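Local structure of glutathione S-transferase (Legionella pneumophila subsp. pneumophila str. Philadelphia 1, 3NIV) at residues A13-L21 with S69-E77; L149-C159 with I190-C198. The protein probably acts as a zeta-class glutathione S-transferase that isomerises maleylacetoacetate with the help of glutathione. All coordinates share one frame; numbering follows the deposited sequence.

Contact 1. Residues A13-L21 with S69-E77; sequences ACYRVRIAL and SMAIIDYLE
Two helices of the thioredoxin-like N-terminal domain pack here, with Arg16, Val17, Ala20 and Leu21 of 13-21 meeting Ser69, Ile72, Ile73 and Leu76 of 69-77. The helix segments run nearly parallel, their N-to-C directions 10° apart and their axes 9.4 Å apart at closest approach. At the N-terminal end the two backbones come nearest, Ala13 CA lying 5.7 Å from Ser69 CA, and the single hydrogen bond between the segments forms close by. Arg16 sends an extended chain past Ser69 and gives a hydrogen of NH1 to Ser69 OG at 3.1 Å. The bond is rather bent, 139° at the hydrogen, and the hydroxyl sits at the edge of the guanidinium, tilted a little from its plane. With chi1 at 57°, Ser69 OG lies between its backbone N and carbonyl carbon and is turned toward Arg16, while CB leans on Val17 CG2.

In the glutathione transferase fold these two helices lie on one side of the four-stranded sheet, and the seam closes over it: Val17 and Leu21 also rest on Leu5 of strand 5-7, and Ile72 and Leu76 on Leu59 of strand 58-61. Farther along, the contact is apolar. The Val17 and Ile72 side chains cross at about a right angle, Val17 CG1 meeting Ile72 CG2 at 3.9 Å. Ala20 faces the other helix, its CB touching Ile73 CG1 at 3.7 Å, and the CD1 end of Ile73 reaches back to Arg16 CB. Leu21 and Leu76 also cross at roughly a right angle, and there the fit is tight, with CD2 of Leu21 only 3.4 Å from CD1 of Leu76. Met70, a selenomethionine whose SE lies near Arg16 NH1, also packs on Leu101 of the second subunit.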
loop_
_atom_site.group_PDB
_atom_site.type_symbol
_atom_site.label_atom_id
_atom_site.label_comp_id
_atom_site.label_asym_id
_atom_site.label_seq_id
_atom_site.Cartn_x
_atom_site.Cartn_y
_atom_site.Cartn_z
ATOM N N ALA A 13 -2.813 11.321 -1.772
ATOM C CA ALA A 13 -1.483 10.806 -2.036
ATOM C C ALA A 13 -0.497 11.960 -2.132
ATOM O O ALA A 13 0.578 11.915 -1.529
ATOM C CB ALA A 13 -1.480 9.991 -3.324
ATOM N N CYS A 14 -0.869 13.002 -2.876
ATOM C CA CYS A 14 0.012 14.155 -3.069
ATOM C C CYS A 14 0.252 14.925 -1.779
ATOM O O CYS A 14 1.297 15.539 -1.589
ATOM C CB CYS A 14 -0.554 15.107 -4.118
ATOM S SG CYS A 14 -0.317 14.585 -5.824
ATOM N N TYR A 15 -0.738 14.909 -0.903
ATOM C CA TYR A 15 -0.627 15.580 0.387
ATOM C C TYR A 15 0.466 14.883 1.209
ATOM O O TYR A 15 1.362 15.530 1.740
ATOM C CB TYR A 15 -2.004 15.557 1.067
ATOM C CG TYR A 15 -2.203 16.441 2.286
ATOM C CD1 TYR A 15 -1.260 17.387 2.673
ATOM C CD2 TYR A 15 -3.368 16.337 3.036
ATOM C CE1 TYR A 15 -1.466 18.175 3.779
ATOM C CE2 TYR A 15 -3.578 17.119 4.136
ATOM C CZ TYR A 15 -2.631 18.044 4.507
ATOM O OH TYR A 15 -2.879 18.818 5.620
ATOM N N ARG A 16 0.428 13.558 1.266
ATOM C CA ARG A 16 1.493 12.799 1.933
ATOM C C ARG A 16 2.870 13.203 1.441
ATOM O O ARG A 16 3.760 13.529 2.228
ATOM C CB ARG A 16 1.353 11.312 1.652
ATOM C CG ARG A 16 0.038 10.731 2.016
ATOM C CD ARG A 16 -0.094 9.374 1.367
ATOM N NE ARG A 16 -1.436 8.863 1.584
ATOM C CZ ARG A 16 -1.912 7.778 1.001
ATOM N NH1 ARG A 16 -1.138 7.104 0.167
ATOM N NH2 ARG A 16 -3.152 7.379 1.255
ATOM N N VAL A 17 3.058 13.140 0.130
ATOM C CA VAL A 17 4.340 13.500 -0.431
ATOM C C VAL A 17 4.742 14.907 -0.023
ATOM O O VAL A 17 5.867 15.128 0.387
ATOM C CB VAL A 17 4.360 13.374 -1.951
ATOM C CG1 VAL A 17 5.741 13.720 -2.475
ATOM C CG2 VAL A 17 3.991 11.962 -2.356
ATOM N N ARG A 18 3.820 15.856 -0.126
ATOM C CA ARG A 18 4.135 17.238 0.226
ATOM C C ARG A 18 4.625 17.380 1.663
ATOM O O ARG A 18 5.626 18.055 1.904
ATOM C CB ARG A 18 2.972 18.186 -0.085
ATOM C CG ARG A 18 2.771 18.401 -1.592
ATOM C CD ARG A 18 1.847 19.567 -1.893
ATOM N NE ARG A 18 0.632 19.503 -1.096
ATOM C CZ ARG A 18 -0.507 18.955 -1.505
ATOM N NH1 ARG A 18 -0.594 18.426 -2.721
ATOM N NH2 ARG A 18 -1.566 18.952 -0.702
ATOM N N ILE A 19 3.945 16.727 2.607
ATOM C CA ILE A 19 4.405 16.691 4.001
ATOM C C ILE A 19 5.808 16.079 4.142
ATOM O O ILE A 19 6.688 16.644 4.795
ATOM C CB ILE A 19 3.456 15.873 4.901
ATOM C CG1 ILE A 19 1.995 16.281 4.671
ATOM C CG2 ILE A 19 3.891 15.987 6.372
ATOM C CD1 ILE A 19 1.024 15.755 5.708
ATOM N N ALA A 20 5.999 14.910 3.540
ATOM C CA ALA A 20 7.275 14.215 3.612
ATOM C C ALA A 20 8.414 15.109 3.141
ATOM O O ALA A 20 9.486 15.131 3.746
ATOM C CB ALA A 20 7.231 12.942 2.790
ATOM N N LEU A 21 8.183 15.835 2.052
ATOM C CA LEU A 21 9.225 16.688 1.495
ATOM C C LEU A 21 9.581 17.832 2.442
ATOM O O LEU A 21 10.733 18.256 2.515
ATOM C CB LEU A 21 8.820 17.216 0.114
ATOM C CG LEU A 21 8.917 16.199 -1.030
ATOM C CD1 LEU A 21 8.235 16.680 -2.314
ATOM C CD2 LEU A 21 10.367 15.844 -1.300
ATOM N N SER A 69 3.024 7.145 -3.939
ATOM C CA SER A 69 3.404 7.987 -2.810
ATOM C C SER A 69 4.255 7.275 -1.759
ATOM O O SER A 69 5.237 7.842 -1.281
ATOM C CB SER A 69 2.164 8.639 -2.176
ATOM O OG SER A 69 1.216 7.672 -1.752
HETATM N N MSE A 70 3.895 6.048 -1.397
HETATM C CA MSE A 70 4.702 5.292 -0.435
HETATM C C MSE A 70 6.098 4.983 -0.988
HETATM O O MSE A 70 7.093 5.080 -0.274
HETATM C CB MSE A 70 3.996 4.009 -0.007
HETATM C CG MSE A 70 2.602 4.247 0.525
HETATM SE SE MSE A 70 2.561 5.596 1.955
HETATM C CE MSE A 70 3.282 4.501 3.412
ATOM N N ALA A 71 6.158 4.637 -2.270
ATOM C CA ALA A 71 7.427 4.403 -2.943
ATOM C C ALA A 71 8.243 5.677 -3.025
ATOM O O ALA A 71 9.440 5.663 -2.791
ATOM C CB ALA A 71 7.207 3.825 -4.340
ATOM N N ILE A 72 7.588 6.776 -3.378
ATOM C CA ILE A 72 8.246 8.080 -3.452
ATOM C C ILE A 72 8.873 8.452 -2.111
ATOM O O ILE A 72 10.016 8.921 -2.034
ATOM C CB ILE A 72 7.248 9.176 -3.867
ATOM C CG1 ILE A 72 6.977 9.083 -5.379
ATOM C CG2 ILE A 72 7.754 10.556 -3.431
ATOM C CD1 ILE A 72 5.894 9.999 -5.897
ATOM N N ILE A 73 8.123 8.217 -1.048
ATOM C CA ILE A 73 8.572 8.609 0.275
ATOM C C ILE A 73 9.784 7.787 0.713
ATOM O O ILE A 73 10.750 8.328 1.255
ATOM C CB ILE A 73 7.409 8.529 1.289
ATOM C CG1 ILE A 73 6.455 9.713 1.068
ATOM C CG2 ILE A 73 7.935 8.502 2.699
ATOM C CD1 ILE A 73 5.073 9.522 1.643
ATOM N N ASP A 74 9.738 6.487 0.449
ATOM C CA ASP A 74 10.837 5.595 0.802
ATOM C C ASP A 74 12.122 5.958 0.058
ATOM O O ASP A 74 13.222 5.840 0.603
ATOM C CB ASP A 74 10.445 4.136 0.545
ATOM C CG ASP A 74 9.633 3.532 1.692
ATOM O OD1 ASP A 74 9.577 4.136 2.790
ATOM O OD2 ASP A 74 9.059 2.438 1.503
ATOM N N TYR A 75 11.974 6.413 -1.182
ATOM C CA TYR A 75 13.100 6.922 -1.961
ATOM C C TYR A 75 13.721 8.129 -1.257
ATOM O O TYR A 75 14.917 8.153 -0.981
ATOM C CB TYR A 75 12.658 7.288 -3.388
ATOM C CG TYR A 75 13.751 7.900 -4.244
ATOM C CD1 TYR A 75 14.630 7.100 -4.963
ATOM C CD2 TYR A 75 13.894 9.280 -4.343
ATOM C CE1 TYR A 75 15.633 7.662 -5.747
ATOM C CE2 TYR A 75 14.892 9.845 -5.121
ATOM C CZ TYR A 75 15.756 9.032 -5.818
ATOM O OH TYR A 75 16.746 9.593 -6.590
ATOM N N LEU A 76 12.900 9.126 -0.959
ATOM C CA LEU A 76 13.382 10.298 -0.250
ATOM C C LEU A 76 14.111 9.856 1.004
ATOM O O LEU A 76 15.257 10.228 1.231
ATOM C CB LEU A 76 12.224 11.229 0.105
ATOM C CG LEU A 76 11.428 11.710 -1.111
ATOM C CD1 LEU A 76 10.213 12.518 -0.698
ATOM C CD2 LEU A 76 12.315 12.511 -2.062
ATOM N N GLU A 77 13.439 9.039 1.801
ATOM C CA GLU A 77 13.997 8.496 3.029
ATOM C C GLU A 77 15.379 7.857 2.822
ATOM O O GLU A 77 16.228 7.899 3.709
ATOM C CB GLU A 77 13.028 7.463 3.602
ATOM C CG GLU A 77 13.347 7.010 5.010
ATOM C CD GLU A 77 13.028 8.065 6.073
ATOM O OE1 GLU A 77 13.310 9.266 5.860
ATOM O OE2 GLU A 77 12.513 7.670 7.141
#

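Contact 2. Residues L149-C159 with I190-C198; sequences LGALERDKPVC and IINEINEYC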
loop_
_atom_site.group_PDB
_atom_site.type_symbol
_atom_site.label_atom_id
_atom_site.label_comp_id
_atom_site.label_asym_id
_atom_site.label_seq_id
_atom_site.Cartn_x
_atom_site.Cartn_y
_atom_site.Cartn_z
ATOM N N LEU A 149 -2.640 2.360 17.939
ATOM C CA LEU A 149 -2.216 3.620 18.518
ATOM C C LEU A 149 -2.166 3.466 20.037
ATOM O O LEU A 149 -1.217 3.910 20.704
ATOM C CB LEU A 149 -3.231 4.692 18.133
ATOM C CG LEU A 149 -2.753 6.077 17.729
ATOM C CD1 LEU A 149 -1.505 6.046 16.882
ATOM C CD2 LEU A 149 -3.885 6.775 16.998
ATOM N N GLY A 150 -3.194 2.805 20.565
ATOM C CA GLY A 150 -3.337 2.596 21.990
ATOM C C GLY A 150 -2.306 1.687 22.637
ATOM O O GLY A 150 -2.282 1.566 23.857
ATOM N N ALA A 151 -1.455 1.044 21.844
ATOM C CA ALA A 151 -0.442 0.158 22.415
ATOM C C ALA A 151 0.934 0.824 22.443
ATOM O O ALA A 151 1.902 0.247 22.949
ATOM C CB ALA A 151 -0.385 -1.180 21.657
ATOM N N LEU A 152 1.013 2.040 21.909
ATOM C CA LEU A 152 2.280 2.758 21.855
ATOM C C LEU A 152 2.349 3.921 22.847
ATOM O O LEU A 152 1.329 4.438 23.319
ATOM C CB LEU A 152 2.546 3.269 20.441
ATOM C CG LEU A 152 2.387 2.281 19.283
ATOM C CD1 LEU A 152 2.597 2.996 17.955
ATOM C CD2 LEU A 152 3.347 1.096 19.405
ATOM N N GLU A 153 3.571 4.336 23.144
ATOM C CA GLU A 153 3.813 5.436 24.053
ATOM C C GLU A 153 4.368 6.595 23.257
ATOM O O GLU A 153 5.009 6.393 22.218
ATOM C CB GLU A 153 4.800 4.998 25.127
ATOM C CG GLU A 153 4.262 3.875 26.022
ATOM C CD GLU A 153 3.343 4.402 27.122
ATOM O OE1 GLU A 153 3.789 5.296 27.884
ATOM O OE2 GLU A 153 2.181 3.929 27.227
ATOM N N ARG A 154 4.116 7.806 23.739
ATOM C CA ARG A 154 4.517 9.018 23.039
ATOM C C ARG A 154 4.782 10.124 24.060
ATOM O O ARG A 154 4.264 10.073 25.172
ATOM C CB ARG A 154 3.417 9.441 22.050
ATOM C CG ARG A 154 2.030 9.646 22.687
ATOM C CD ARG A 154 0.947 9.871 21.636
ATOM N NE ARG A 154 0.737 8.700 20.781
ATOM C CZ ARG A 154 0.211 7.560 21.212
ATOM N NH1 ARG A 154 -0.138 7.445 22.483
ATOM N NH2 ARG A 154 0.049 6.533 20.391
ATOM N N ASP A 155 5.595 11.105 23.675
ATOM C CA ASP A 155 5.904 12.260 24.513
ATOM C C ASP A 155 5.035 13.448 24.129
ATOM O O ASP A 155 4.900 14.416 24.887
ATOM C CB ASP A 155 7.379 12.645 24.386
ATOM C CG ASP A 155 8.200 12.180 25.570
ATOM O OD1 ASP A 155 7.777 11.207 26.234
ATOM O OD2 ASP A 155 9.260 12.791 25.848
ATOM N N LYS A 156 4.462 13.363 22.936
ATOM C CA LYS A 156 3.576 14.388 22.417
ATOM C C LYS A 156 2.489 13.702 21.608
ATOM O O LYS A 156 2.437 12.471 21.569
ATOM C CB LYS A 156 4.360 15.378 21.558
ATOM C CG LYS A 156 5.833 15.038 21.391
ATOM C CD LYS A 156 6.489 15.966 20.383
ATOM C CE LYS A 156 7.893 16.374 20.823
ATOM N NZ LYS A 156 7.879 17.447 21.876
ATOM N N PRO A 157 1.595 14.489 20.986
ATOM C CA PRO A 157 0.583 13.909 20.095
ATOM C C PRO A 157 1.131 13.607 18.690
ATOM O O PRO A 157 0.792 14.270 17.708
ATOM C CB PRO A 157 -0.508 14.987 20.045
ATOM C CG PRO A 157 -0.221 15.884 21.209
ATOM C CD PRO A 157 1.261 15.873 21.345
ATOM N N VAL A 158 2.004 12.610 18.634
ATOM C CA VAL A 158 2.434 11.973 17.401
ATOM C C VAL A 158 2.128 10.492 17.569
ATOM O O VAL A 158 1.741 10.057 18.661
ATOM C CB VAL A 158 3.930 12.158 17.165
ATOM C CG1 VAL A 158 4.245 13.638 16.967
ATOM C CG2 VAL A 158 4.720 11.584 18.340
ATOM N N CYS A 159 2.289 9.724 16.495
ATOM C CA CYS A 159 1.888 8.324 16.505
ATOM C C CYS A 159 2.694 7.524 17.519
ATOM O O CYS A 159 2.159 6.685 18.255
ATOM C CB CYS A 159 1.997 7.724 15.091
ATOM S SG CYS A 159 0.589 8.164 13.995
ATOM N N ILE A 190 -7.131 9.762 20.436
ATOM C CA ILE A 190 -5.688 9.845 20.234
ATOM C C ILE A 190 -5.401 10.404 18.856
ATOM O O ILE A 190 -4.519 11.251 18.678
ATOM C CB ILE A 190 -4.990 8.486 20.365
ATOM C CG1 ILE A 190 -5.327 7.816 21.695
ATOM C CG2 ILE A 190 -3.485 8.653 20.214
ATOM C CD1 ILE A 190 -4.586 6.495 21.903
ATOM N N ILE A 191 -6.163 9.924 17.883
ATOM C CA ILE A 191 -6.044 10.410 16.517
ATOM C C ILE A 191 -6.399 11.889 16.424
ATOM O O ILE A 191 -5.677 12.681 15.810
ATOM C CB ILE A 191 -6.943 9.605 15.560
ATOM C CG1 ILE A 191 -6.206 8.332 15.114
ATOM C CG2 ILE A 191 -7.335 10.463 14.368
ATOM C CD1 ILE A 191 -7.106 7.245 14.514
ATOM N N ASN A 192 -7.518 12.252 17.035
ATOM C CA ASN A 192 -7.942 13.647 17.081
ATOM C C ASN A 192 -6.862 14.552 17.686
ATOM O O ASN A 192 -6.645 15.662 17.203
ATOM C CB ASN A 192 -9.289 13.789 17.811
ATOM C CG ASN A 192 -10.443 13.201 17.009
ATOM O OD1 ASN A 192 -10.340 13.057 15.789
ATOM N ND2 ASN A 192 -11.541 12.860 17.681
ATOM N N GLU A 193 -6.172 14.062 18.717
ATOM C CA GLU A 193 -5.078 14.808 19.338
ATOM C C GLU A 193 -3.888 14.958 18.410
ATOM O O GLU A 193 -3.339 16.057 18.280
ATOM C CB GLU A 193 -4.592 14.113 20.603
ATOM C CG GLU A 193 -5.603 14.015 21.709
ATOM C CD GLU A 193 -5.142 13.082 22.813
ATOM O OE1 GLU A 193 -4.102 12.402 22.629
ATOM O OE2 GLU A 193 -5.820 13.025 23.864
ATOM N N ILE A 194 -3.475 13.847 17.794
ATOM C CA ILE A 194 -2.308 13.836 16.914
ATOM C C ILE A 194 -2.515 14.763 15.734
ATOM O O ILE A 194 -1.647 15.571 15.402
ATOM C CB ILE A 194 -2.035 12.421 16.348
ATOM C CG1 ILE A 194 -1.648 11.456 17.467
ATOM C CG2 ILE A 194 -0.943 12.469 15.299
ATOM C CD1 ILE A 194 -1.606 9.993 17.040
ATOM N N ASN A 195 -3.677 14.634 15.095
ATOM C CA ASN A 195 -4.041 15.510 13.987
ATOM C C ASN A 195 -3.974 16.980 14.384
ATOM O O ASN A 195 -3.391 17.803 13.675
ATOM C CB ASN A 195 -5.442 15.192 13.472
ATOM C CG ASN A 195 -5.846 16.086 12.313
ATOM O OD1 ASN A 195 -5.168 16.130 11.287
ATOM N ND2 ASN A 195 -6.942 16.809 12.475
ATOM N N GLU A 196 -4.584 17.305 15.518
ATOM C CA GLU A 196 -4.539 18.672 16.034
ATOM C C GLU A 196 -3.098 19.123 16.201
ATOM O O GLU A 196 -2.685 20.152 15.664
ATOM C CB GLU A 196 -5.249 18.774 17.380
ATOM C CG GLU A 196 -6.674 19.267 17.314
ATOM C CD GLU A 196 -7.087 19.985 18.598
ATOM O OE1 GLU A 196 -6.234 20.081 19.513
ATOM O OE2 GLU A 196 -8.249 20.448 18.690
ATOM N N TYR A 197 -2.329 18.349 16.953
ATOM C CA TYR A 197 -0.923 18.682 17.120
ATOM C C TYR A 197 -0.238 18.919 15.775
ATOM O O TYR A 197 0.175 20.039 15.473
ATOM C CB TYR A 197 -0.182 17.614 17.913
ATOM C CG TYR A 197 1.299 17.872 17.952
ATOM C CD1 TYR A 197 1.831 18.816 18.810
ATOM C CD2 TYR A 197 2.163 17.196 17.100
ATOM C CE1 TYR A 197 3.184 19.070 18.838
ATOM C CE2 TYR A 197 3.518 17.447 17.119
ATOM C CZ TYR A 197 4.025 18.380 17.995
ATOM O OH TYR A 197 5.378 18.630 18.025
ATOM N N CYS A 198 -0.128 17.870 14.965
ATOM C CA CYS A 198 0.559 17.979 13.690
ATOM C C CYS A 198 0.145 19.205 12.898
ATOM O O CYS A 198 0.973 19.822 12.226
ATOM C CB CYS A 198 0.363 16.710 12.848
ATOM S SG CYS A 198 1.276 15.269 13.463
#
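The irregular segment 149-159 leaves a helix end through a type I turn from Leu149 to Leu152 and returns to helix segment 190-198 at Pro157, the centre of an inverse gamma turn; Pro157 CA lies 4.3 Å from Ile194 CA. No classical hydrogen bond crosses, but Pro157 O receives a CA-H...O contact from Ile194 CA at 3.2 Å. The proline ring crosses Tyr197 at about a right angle: Pro157 CB presses on Tyr197 CB at 3.4 Å, and CD makes an off-centre CH-pi contact with the phenol ring. Tyr197 CG, anti to its backbone nitrogen (chi1 173°), carries that ring alongside Val158 CG1. At the other end, Leu149 CD2 is squeezed against Ile191 CG1 at 3.4 Å and meets Ile194 CD1 tip to tip. Arg154 holds the loop in shape, giving NE to Val158 O at 2.7 Å and NH2 to both Leu149 O and Cys159 O, while Ile190 CG2 sits over the centre of one guanidinium face. Arginine-to-carbonyl bonds thus brace a connection between helices 127-149 and 166-180, laid against helix 189-198 in the all-helical C-terminal domain of a glutathione transferase.

Overall arrangement
From the N terminus, strand 5-7 leads into helix 12-23, and the chain then forms the remaining strands of the sheet before helix 69-79 returns to close contact 1, a loop of 47 intervening residues. The chain next enters the helical domain, and contact 2 opens at the end of helix 127-149; helix 166-180 lies within its 30-residue loop, which helix 189-198 closes. The two loops follow in series, neither nested nor crossed. The centres of contact 1 and contact 2 are about 21 Å apart, and the two do not touch. Helix 166-180 links them: it touches Tyr15 and Ile19 of segment 13-21 and Met70 of 69-77, then Cys159 and Ile194 of contact 2, with Asn195 beside Ile194.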